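PDB 5FOD: leucyl-trna synthetase from Plasmodium falciparum, which probably removes wrongly attached amino acids from tRNA, as the editing domain of the cytosolic enzyme that charges tRNA(Leu) with leucine. Local coordinates for residues G60-D65 and L183-G188; D122-H127 and D336-S341. The protein carries 1 engineered substitution. All coordinates share one frame; numbering follows the deposited sequence.

Interaction 1 (G60-D65 and L183-G188); sequences GTFFTD and LNKIKG. Residue 60 of segment 60-65 comes from a tag, linker or insertion.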
ATOM      1  N   GLY A  60     -12.502  14.784  17.502  1.00 62.07           N
ATOM      2  CA  GLY A  60     -11.516  14.124  18.343  1.00 66.77           C
ATOM      3  C   GLY A  60     -11.056  12.803  17.756  1.00 68.10           C
ATOM      4  O   GLY A  60     -10.709  11.879  18.489  1.00 76.71           O
ATOM      5  N   THR A  61     -11.016  12.730  16.429  1.00 70.06           N
ATOM      6  CA  THR A  61     -10.932  11.454  15.704  1.00 65.10           C
ATOM      7  C   THR A  61      -9.510  11.042  15.237  1.00 56.33           C
ATOM      8  O   THR A  61      -9.374  10.055  14.479  1.00 55.94           O
ATOM      9  CB  THR A  61     -11.873  11.511  14.476  1.00 67.28           C
ATOM     10  OG1 THR A  61     -11.520  12.638  13.662  1.00 74.17           O
ATOM     11  CG2 THR A  61     -13.333  11.655  14.904  1.00 69.95           C
ATOM     12  N   PHE A  62      -8.464  11.753  15.692  1.00 44.69           N
ATOM     13  CA  PHE A  62      -7.111  11.559  15.137  1.00 39.38           C
ATOM     14  C   PHE A  62      -6.399  10.339  15.706  1.00 34.20           C
ATOM     15  O   PHE A  62      -5.749   9.587  14.970  1.00 32.69           O
ATOM     16  CB  PHE A  62      -6.258  12.809  15.303  1.00 38.80           C
ATOM     17  CG  PHE A  62      -6.628  13.933  14.359  1.00 42.50           C
ATOM     18  CD1 PHE A  62      -6.202  13.919  13.018  1.00 41.10           C
ATOM     19  CD2 PHE A  62      -7.363  15.034  14.819  1.00 44.17           C
ATOM     20  CE1 PHE A  62      -6.541  14.957  12.168  1.00 42.93           C
ATOM     21  CE2 PHE A  62      -7.684  16.086  13.974  1.00 44.60           C
ATOM     22  CZ  PHE A  62      -7.290  16.037  12.641  1.00 45.21           C
ATOM     23  N   PHE A  63      -6.553  10.137  17.005  1.00 30.33           N
ATOM     24  CA  PHE A  63      -6.091   8.927  17.670  1.00 30.00           C
ATOM     25  C   PHE A  63      -6.988   8.573  18.851  1.00 29.56           C
ATOM     26  O   PHE A  63      -7.530   9.467  19.513  1.00 31.09           O
ATOM     27  CB  PHE A  63      -4.616   9.113  18.110  1.00 28.41           C
ATOM     28  CG  PHE A  63      -4.381  10.224  19.103  1.00 27.86           C
ATOM     29  CD1 PHE A  63      -4.505   9.994  20.466  1.00 30.11           C
ATOM     30  CD2 PHE A  63      -3.968  11.490  18.684  1.00 31.56           C
ATOM     31  CE1 PHE A  63      -4.260  11.000  21.398  1.00 30.54           C
ATOM     32  CE2 PHE A  63      -3.708  12.503  19.598  1.00 31.54           C
ATOM     33  CZ  PHE A  63      -3.856  12.257  20.972  1.00 33.12           C
ATOM     34  N   THR A  64      -7.142   7.279  19.119  1.00 31.59           N
ATOM     35  CA  THR A  64      -7.931   6.815  20.261  1.00 30.75           C
ATOM     36  C   THR A  64      -7.338   7.378  21.569  1.00 31.43           C
ATOM     37  O   THR A  64      -6.162   7.247  21.827  1.00 31.24           O
ATOM     38  CB  THR A  64      -7.952   5.310  20.336  1.00 32.54           C
ATOM     39  OG1 THR A  64      -8.426   4.765  19.104  1.00 29.69           O
ATOM     40  CG2 THR A  64      -8.833   4.822  21.526  1.00 31.46           C
ATOM     41  N   ASP A  65      -8.163   8.050  22.380  1.00 35.14           N
ATOM     42  CA  ASP A  65      -7.673   8.699  23.585  1.00 37.57           C
ATOM     43  C   ASP A  65      -7.254   7.708  24.661  1.00 31.24           C
ATOM     44  O   ASP A  65      -7.820   6.637  24.775  1.00 31.44           O
ATOM     45  CB  ASP A  65      -8.696   9.683  24.164  1.00 43.85           C
ATOM     46  CG  ASP A  65      -8.529  11.074  23.602  1.00 54.31           C
ATOM     47  OD1 ASP A  65      -7.429  11.660  23.777  1.00 62.68           O
ATOM     48  OD2 ASP A  65      -9.481  11.576  22.968  1.00 54.25           O
ATOM     49  N   LEU A 183      -4.067   4.446  16.311  1.00 23.37           N
ATOM     50  CA  LEU A 183      -2.829   5.117  16.793  1.00 23.93           C
ATOM     51  C   LEU A 183      -2.673   6.517  16.290  1.00 22.15           C
ATOM     52  O   LEU A 183      -2.051   7.373  16.942  1.00 24.41           O
ATOM     53  CB  LEU A 183      -1.590   4.323  16.323  1.00 25.71           C
ATOM     54  CG  LEU A 183      -1.559   2.840  16.759  1.00 26.80           C
ATOM     55  CD1 LEU A 183      -0.187   2.249  16.466  1.00 28.15           C
ATOM     56  CD2 LEU A 183      -1.886   2.698  18.228  1.00 28.61           C
ATOM     57  N   ASN A 184      -3.122   6.726  15.062  1.00 23.94           N
ATOM     58  CA  ASN A 184      -2.986   7.993  14.388  1.00 23.45           C
ATOM     59  C   ASN A 184      -3.844   7.959  13.117  1.00 22.86           C
ATOM     60  O   ASN A 184      -4.355   6.892  12.699  1.00 21.53           O
ATOM     61  CB  ASN A 184      -1.515   8.284  14.019  1.00 25.85           C
ATOM     62  CG  ASN A 184      -1.066   9.721  14.290  1.00 27.31           C
ATOM     63  OD1 ASN A 184      -1.831  10.642  14.266  1.00 29.19           O
ATOM     64  ND2 ASN A 184       0.238   9.889  14.552  1.00 28.85           N
ATOM     65  N   LYS A 185      -4.004   9.170  12.566  1.00 26.06           N
ATOM     66  CA  LYS A 185      -4.748   9.431  11.355  1.00 28.48           C
ATOM     67  C   LYS A 185      -3.996  10.482  10.615  1.00 27.65           C
ATOM     68  O   LYS A 185      -3.897  11.589  11.097  1.00 27.88           O
ATOM     69  CB  LYS A 185      -6.158   9.893  11.687  1.00 32.50           C
ATOM     70  CG  LYS A 185      -7.017  10.137  10.461  1.00 34.61           C
ATOM     71  CD  LYS A 185      -8.415  10.646  10.852  1.00 39.35           C
ATOM     72  CE  LYS A 185      -8.424  12.126  11.177  1.00 44.23           C
ATOM     73  NZ  LYS A 185      -9.779  12.726  10.935  1.00 52.06           N
ATOM     74  N   ILE A 186      -3.423  10.149   9.452  1.00 27.18           N
ATOM     75  CA  ILE A 186      -2.446  11.032   8.794  1.00 24.97           C
ATOM     76  C   ILE A 186      -2.803  11.202   7.307  1.00 26.24           C
ATOM     77  O   ILE A 186      -3.101  10.226   6.629  1.00 25.07           O
ATOM     78  CB  ILE A 186      -0.999  10.496   8.960  1.00 24.85           C
ATOM     79  CG1 ILE A 186      -0.710  10.241  10.455  1.00 23.81           C
ATOM     80  CG2 ILE A 186      -0.002  11.461   8.391  1.00 25.48           C
ATOM     81  CD1 ILE A 186       0.611   9.612  10.768  1.00 23.90           C
ATOM     82  N   LYS A 187      -2.731  12.437   6.811  1.00 26.22           N
ATOM     83  CA  LYS A 187      -3.037  12.738   5.399  1.00 28.21           C
ATOM     84  C   LYS A 187      -1.925  12.118   4.508  1.00 28.58           C
ATOM     85  O   LYS A 187      -0.747  12.191   4.855  1.00 27.19           O
ATOM     86  CB  LYS A 187      -3.170  14.253   5.203  1.00 31.97           C
ATOM     87  CG  LYS A 187      -3.939  14.629   3.957  1.00 40.59           C
ATOM     88  CD  LYS A 187      -4.178  16.137   3.856  1.00 45.38           C
ATOM     89  CE  LYS A 187      -4.373  16.538   2.408  1.00 45.76           C
ATOM     90  NZ  LYS A 187      -4.802  17.947   2.270  1.00 52.60           N
ATOM     91  N   GLY A 188      -2.311  11.499   3.393  1.00 25.81           N
ATOM     92  CA  GLY A 188      -1.378  10.768   2.525  1.00 24.86           C
ATOM     93  C   GLY A 188      -0.174  11.552   2.068  1.00 26.98           C
ATOM     94  O   GLY A 188       0.926  10.993   1.939  1.00 26.54           O
TER

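Interaction 2 (D122-H127 and D336-S341); sequences DKQNLH and DGFLYS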
ATOM      1  N   ASP A 122       0.097 -10.665  12.156  1.00 29.94           N
ATOM      2  CA  ASP A 122       0.882 -11.088  11.027  1.00 34.27           C
ATOM      3  C   ASP A 122       0.188 -12.164  10.226  1.00 31.67           C
ATOM      4  O   ASP A 122       0.468 -12.331   9.075  1.00 29.96           O
ATOM      5  CB  ASP A 122       2.218 -11.615  11.544  1.00 38.22           C
ATOM      6  CG  ASP A 122       3.278 -11.651  10.488  1.00 41.21           C
ATOM      7  OD1 ASP A 122       3.693 -10.565   9.969  1.00 43.91           O
ATOM      8  OD2 ASP A 122       3.693 -12.791  10.186  1.00 42.74           O
ATOM      9  N   LYS A 123      -0.733 -12.869  10.867  1.00 37.39           N
ATOM     10  CA  LYS A 123      -1.430 -14.006  10.314  1.00 41.39           C
ATOM     11  C   LYS A 123      -2.902 -13.789  10.621  1.00 45.90           C
ATOM     12  O   LYS A 123      -3.225 -13.403  11.737  1.00 44.80           O
ATOM     13  CB  LYS A 123      -0.895 -15.248  11.031  1.00 44.32           C
ATOM     14  CG  LYS A 123      -1.012 -16.548  10.286  1.00 46.41           C
ATOM     15  CD  LYS A 123       0.111 -17.512  10.648  1.00 45.15           C
ATOM     16  CE  LYS A 123       0.189 -17.745  12.137  1.00 48.66           C
ATOM     17  NZ  LYS A 123       1.135 -18.836  12.410  1.00 49.01           N
ATOM     18  N   GLN A 124      -3.764 -13.957   9.614  1.00 45.35           N
ATOM     19  CA  GLN A 124      -5.218 -13.806   9.731  1.00 49.27           C
ATOM     20  C   GLN A 124      -5.981 -15.088  10.089  1.00 53.99           C
ATOM     21  O   GLN A 124      -5.368 -16.144  10.260  1.00 61.99           O
ATOM     22  CB  GLN A 124      -5.783 -13.198   8.427  1.00 50.85           C
ATOM     23  CG  GLN A 124      -5.853 -14.137   7.225  1.00 49.58           C
ATOM     24  CD  GLN A 124      -6.699 -13.592   6.096  1.00 54.17           C
ATOM     25  OE1 GLN A 124      -6.204 -13.408   4.989  1.00 53.22           O
ATOM     26  NE2 GLN A 124      -7.978 -13.337   6.366  1.00 61.73           N
ATOM     27  N   ASN A 125      -7.316 -14.961  10.213  1.00 58.41           N
ATOM     28  CA  ASN A 125      -8.274 -16.082  10.523  1.00 59.70           C
ATOM     29  C   ASN A 125      -8.165 -17.294   9.611  1.00 65.98           C
ATOM     30  O   ASN A 125      -8.056 -18.424  10.093  1.00 67.28           O
ATOM     31  CB  ASN A 125      -9.736 -15.598  10.437  1.00 54.61           C
ATOM     32  CG  ASN A 125     -10.138 -14.716  11.597  1.00 54.88           C
ATOM     33  OD1 ASN A 125      -9.382 -14.545  12.554  1.00 59.64           O
ATOM     34  ND2 ASN A 125     -11.341 -14.137  11.517  1.00 54.56           N
ATOM     35  N   LEU A 126      -8.216 -17.031   8.299  1.00 74.11           N
ATOM     36  CA  LEU A 126      -8.092 -18.053   7.238  1.00 75.39           C
ATOM     37  C   LEU A 126      -6.972 -19.066   7.490  1.00 80.00           C
ATOM     38  O   LEU A 126      -7.190 -20.278   7.374  1.00 82.90           O
ATOM     39  CB  LEU A 126      -7.866 -17.386   5.873  1.00 77.82           C
ATOM     40  CG  LEU A 126      -9.100 -17.025   5.046  1.00 79.84           C
ATOM     41  CD1 LEU A 126     -10.135 -16.211   5.822  1.00 83.21           C
ATOM     42  CD2 LEU A 126      -8.629 -16.274   3.811  1.00 78.81           C
ATOM     43  N   HIS A 127      -5.784 -18.553   7.828  1.00 81.26           N
ATOM     44  CA  HIS A 127      -4.659 -19.389   8.267  1.00 79.88           C
ATOM     45  C   HIS A 127      -5.126 -20.188   9.496  1.00 79.76           C
ATOM     46  O   HIS A 127      -4.592 -21.244   9.816  1.00 82.99           O
ATOM     47  CB  HIS A 127      -3.426 -18.560   8.673  1.00 78.62           C
ATOM     48  CG  HIS A 127      -2.878 -17.640   7.613  1.00 80.75           C
ATOM     49  ND1 HIS A 127      -3.315 -16.340   7.460  1.00 78.77           N
ATOM     50  CD2 HIS A 127      -1.862 -17.793   6.728  1.00 81.46           C
ATOM     51  CE1 HIS A 127      -2.622 -15.742   6.505  1.00 72.64           C
ATOM     52  NE2 HIS A 127      -1.736 -16.604   6.041  1.00 80.32           N
ATOM     53  N   ASP A 336       3.540 -12.932   3.450  1.00 26.97           N
ATOM     54  CA  ASP A 336       3.829 -11.654   2.766  1.00 28.90           C
ATOM     55  C   ASP A 336       2.556 -10.843   2.432  1.00 26.99           C
ATOM     56  O   ASP A 336       2.646  -9.717   1.943  1.00 26.75           O
ATOM     57  CB  ASP A 336       4.645 -11.920   1.503  1.00 31.43           C
ATOM     58  CG  ASP A 336       6.052 -12.400   1.808  1.00 39.74           C
ATOM     59  OD1 ASP A 336       6.756 -11.730   2.602  1.00 51.90           O
ATOM     60  OD2 ASP A 336       6.457 -13.435   1.253  1.00 45.90           O
ATOM     61  N   GLY A 337       1.383 -11.396   2.740  1.00 30.72           N
ATOM     62  CA  GLY A 337       0.122 -10.779   2.431  1.00 28.19           C
ATOM     63  C   GLY A 337      -1.085 -11.514   2.949  1.00 29.12           C
ATOM     64  O   GLY A 337      -0.982 -12.448   3.735  1.00 29.32           O
ATOM     65  N   PHE A 338      -2.250 -11.031   2.524  1.00 29.96           N
ATOM     66  CA  PHE A 338      -3.521 -11.480   2.974  1.00 27.72           C
ATOM     67  C   PHE A 338      -4.457 -11.484   1.807  1.00 30.75           C
ATOM     68  O   PHE A 338      -4.238 -10.788   0.809  1.00 28.59           O
ATOM     69  CB  PHE A 338      -4.091 -10.498   3.995  1.00 30.75           C
ATOM     70  CG  PHE A 338      -3.239 -10.298   5.213  1.00 32.07           C
ATOM     71  CD1 PHE A 338      -3.108 -11.325   6.133  1.00 33.97           C
ATOM     72  CD2 PHE A 338      -2.626  -9.085   5.472  1.00 32.58           C
ATOM     73  CE1 PHE A 338      -2.330 -11.171   7.258  1.00 34.15           C
ATOM     74  CE2 PHE A 338      -1.848  -8.914   6.606  1.00 33.13           C
ATOM     75  CZ  PHE A 338      -1.704  -9.965   7.507  1.00 33.34           C
ATOM     76  N   LEU A 339      -5.523 -12.263   1.951  1.00 32.54           N
ATOM     77  CA  LEU A 339      -6.659 -12.222   1.064  1.00 33.23           C
ATOM     78  C   LEU A 339      -7.662 -11.341   1.747  1.00 32.84           C
ATOM     79  O   LEU A 339      -7.838 -11.463   2.954  1.00 31.71           O
ATOM     80  CB  LEU A 339      -7.238 -13.605   0.886  1.00 38.85           C
ATOM     81  CG  LEU A 339      -6.342 -14.650   0.221  1.00 45.58           C
ATOM     82  CD1 LEU A 339      -7.136 -15.950   0.060  1.00 47.56           C
ATOM     83  CD2 LEU A 339      -5.800 -14.165  -1.124  1.00 44.45           C
ATOM     84  N   TYR A 340      -8.253 -10.414   0.991  1.00 26.80           N
ATOM     85  CA  TYR A 340      -9.172  -9.416   1.515  1.00 28.75           C
ATOM     86  C   TYR A 340     -10.436  -9.328   0.593  1.00 32.87           C
ATOM     87  O   TYR A 340     -10.281  -9.234  -0.626  1.00 32.60           O
ATOM     88  CB  TYR A 340      -8.471  -8.086   1.551  1.00 25.46           C
ATOM     89  CG  TYR A 340      -9.300  -6.896   1.910  1.00 26.46           C
ATOM     90  CD1 TYR A 340      -9.943  -6.159   0.923  1.00 28.30           C
ATOM     91  CD2 TYR A 340      -9.420  -6.459   3.216  1.00 28.51           C
ATOM     92  CE1 TYR A 340     -10.707  -5.068   1.224  1.00 29.65           C
ATOM     93  CE2 TYR A 340     -10.178  -5.334   3.534  1.00 29.70           C
ATOM     94  CZ  TYR A 340     -10.827  -4.651   2.531  1.00 30.37           C
ATOM     95  OH  TYR A 340     -11.575  -3.535   2.783  1.00 32.16           O
ATOM     96  N   SER A 341     -11.635  -9.319   1.182  1.00 31.41           N
ATOM     97  CA  SER A 341     -12.890  -9.059   0.494  1.00 38.72           C
ATOM     98  C   SER A 341     -13.619  -7.918   1.180  1.00 41.54           C
ATOM     99  O   SER A 341     -13.495  -7.695   2.403  1.00 37.53           O
ATOM    100  CB  SER A 341     -13.801 -10.293   0.491  1.00 41.27           C
ATOM    101  OG  SER A 341     -13.167 -11.392  -0.142  1.00 48.79           O
TER

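Interaction 1 (G60-D65 and L183-G188)
Lys185 reaches out of its strand between Thr61 and Phe62, and its side chain meets the 60-65 loop in steps. CB lies 3.3 Å from the carbonyl O of Phe62 and also near Phe62 CA. CG stands anti to the backbone N (chi1 -178°), and the chain continues straight to CD, which passes 3.8 Å from Thr61 O. There it bends: chi3 of 80° swings CE toward the Phe62 ring, where CE touches CD1 at 3.4 Å and CE1 almost as closely. NZ, at the tip, sits over that ring face, offset toward the rim, 4.4 Å from the ring centroid and 23° off its normal, a cation-pi contact. The same ammonium donates a hydrogen bond to Thr61 OG1, with NZ and OG1 3.2 Å apart, although Thr61 is poorly ordered. Tyr114 gives the lysine a second cation-pi partner.

The loop packs against residues 183-185 of strand 182-187 in the editing domain, the module inserted into the class I catalytic core of leucyl-tRNA synthetase. This strand pairs antiparallel with 114-120, while helix 18-35 supplies Ser32 beside both Phe62 and Phe63.

Close to the backbones, Phe62 O approaches Asn184 CA at 3.2 Å in a CH...O contact. It also comes near Lys185 N, but the angle is too poor for a hydrogen bond; that N-H instead bonds to Asn184 OD1, 3.1 Å from Lys185 N, entering well to the side of the carbonyl. Asn184 ND2 makes a weak hydrogen bond to Phe25 O, so the Asn184 side chain connects the backbone N of the next residue with helix 18-35. Phe63 CB abuts Leu183 O at 3.3 Å, while the Phe63 ring turns away and meets Trp78 edge-to-face.

Interaction 2 (D122-H127 and D336-S341)
Chi1 of 74° sets CG of Gln124 between its backbone N and carbonyl carbon, and beyond CG the chain runs extended toward strand 337-341. On the strand, chi1 of -59° puts CG of Phe338 opposite the carbonyl carbon; the far end of this side chain comes nearer to the loop. The two side chains run antiparallel alongside one another, with amide and ring planes 77° apart. Gln124 CB lies 4.0 Å from Phe338 CD1, and OE1 comes to 3.7 Å from Phe338 CB, near the ring plane at its edge.

OE1 also accepts a weak hydrogen bond from the backbone N of Leu339, N to OE1 being 3.3 Å. The carbonyl O of Leu339 is equally near, but two acceptors gain nothing from that approach. The other half of the amide is held from elsewhere: NE2 donates to Gln164 O, so both polar atoms of the amide have a partner, OE1 only a weak one. At the far end of the Phe338 ring, CE1 and CZ meet the carbonyl O of Asp122, CE1 at 3.5 Å.

Leu126 and His127, further along the loop, are poorly ordered, and their contacts are less well defined. Leu126 CD2 meets Leu339 CD1 at 4.1 Å, the two leucines crossing at about a right angle. His127 brings CE1 near Phe338 CD1, while its ND1 makes a weak bond back to Gln124 O.

Strand 337-341 pairs antiparallel with 7-15, and the loop lies against this part of the editing domain's sheet. Asp122 forms a salt bridge to Lys12 of strand 7-15, His127 NE2 bonds to Ile332 O of helix 320-333, and Leu339 packs on Lys328 and Ile332 of that same helix.

From the N terminus the chain runs through strand 7-15 and helix 18-35 into the 60-65 loop, then through strands 88-95, 106-109 and 114-120 to the 122-127 loop. Interaction 1 closes when the chain returns as strand 182-187; interaction 2 closes only at the C-terminal strand 337-341. Because 122-127 falls between the two segments of interaction 1, the closures cross. Strand 114-120 relates them: it pairs with 182-187 and leads directly into 122-127. The contacts lie about 25 Å apart, centre to centre, at separate places on one mixed sheet, interaction 1 beside helix 18-35 and interaction 2 beside helix 320-333.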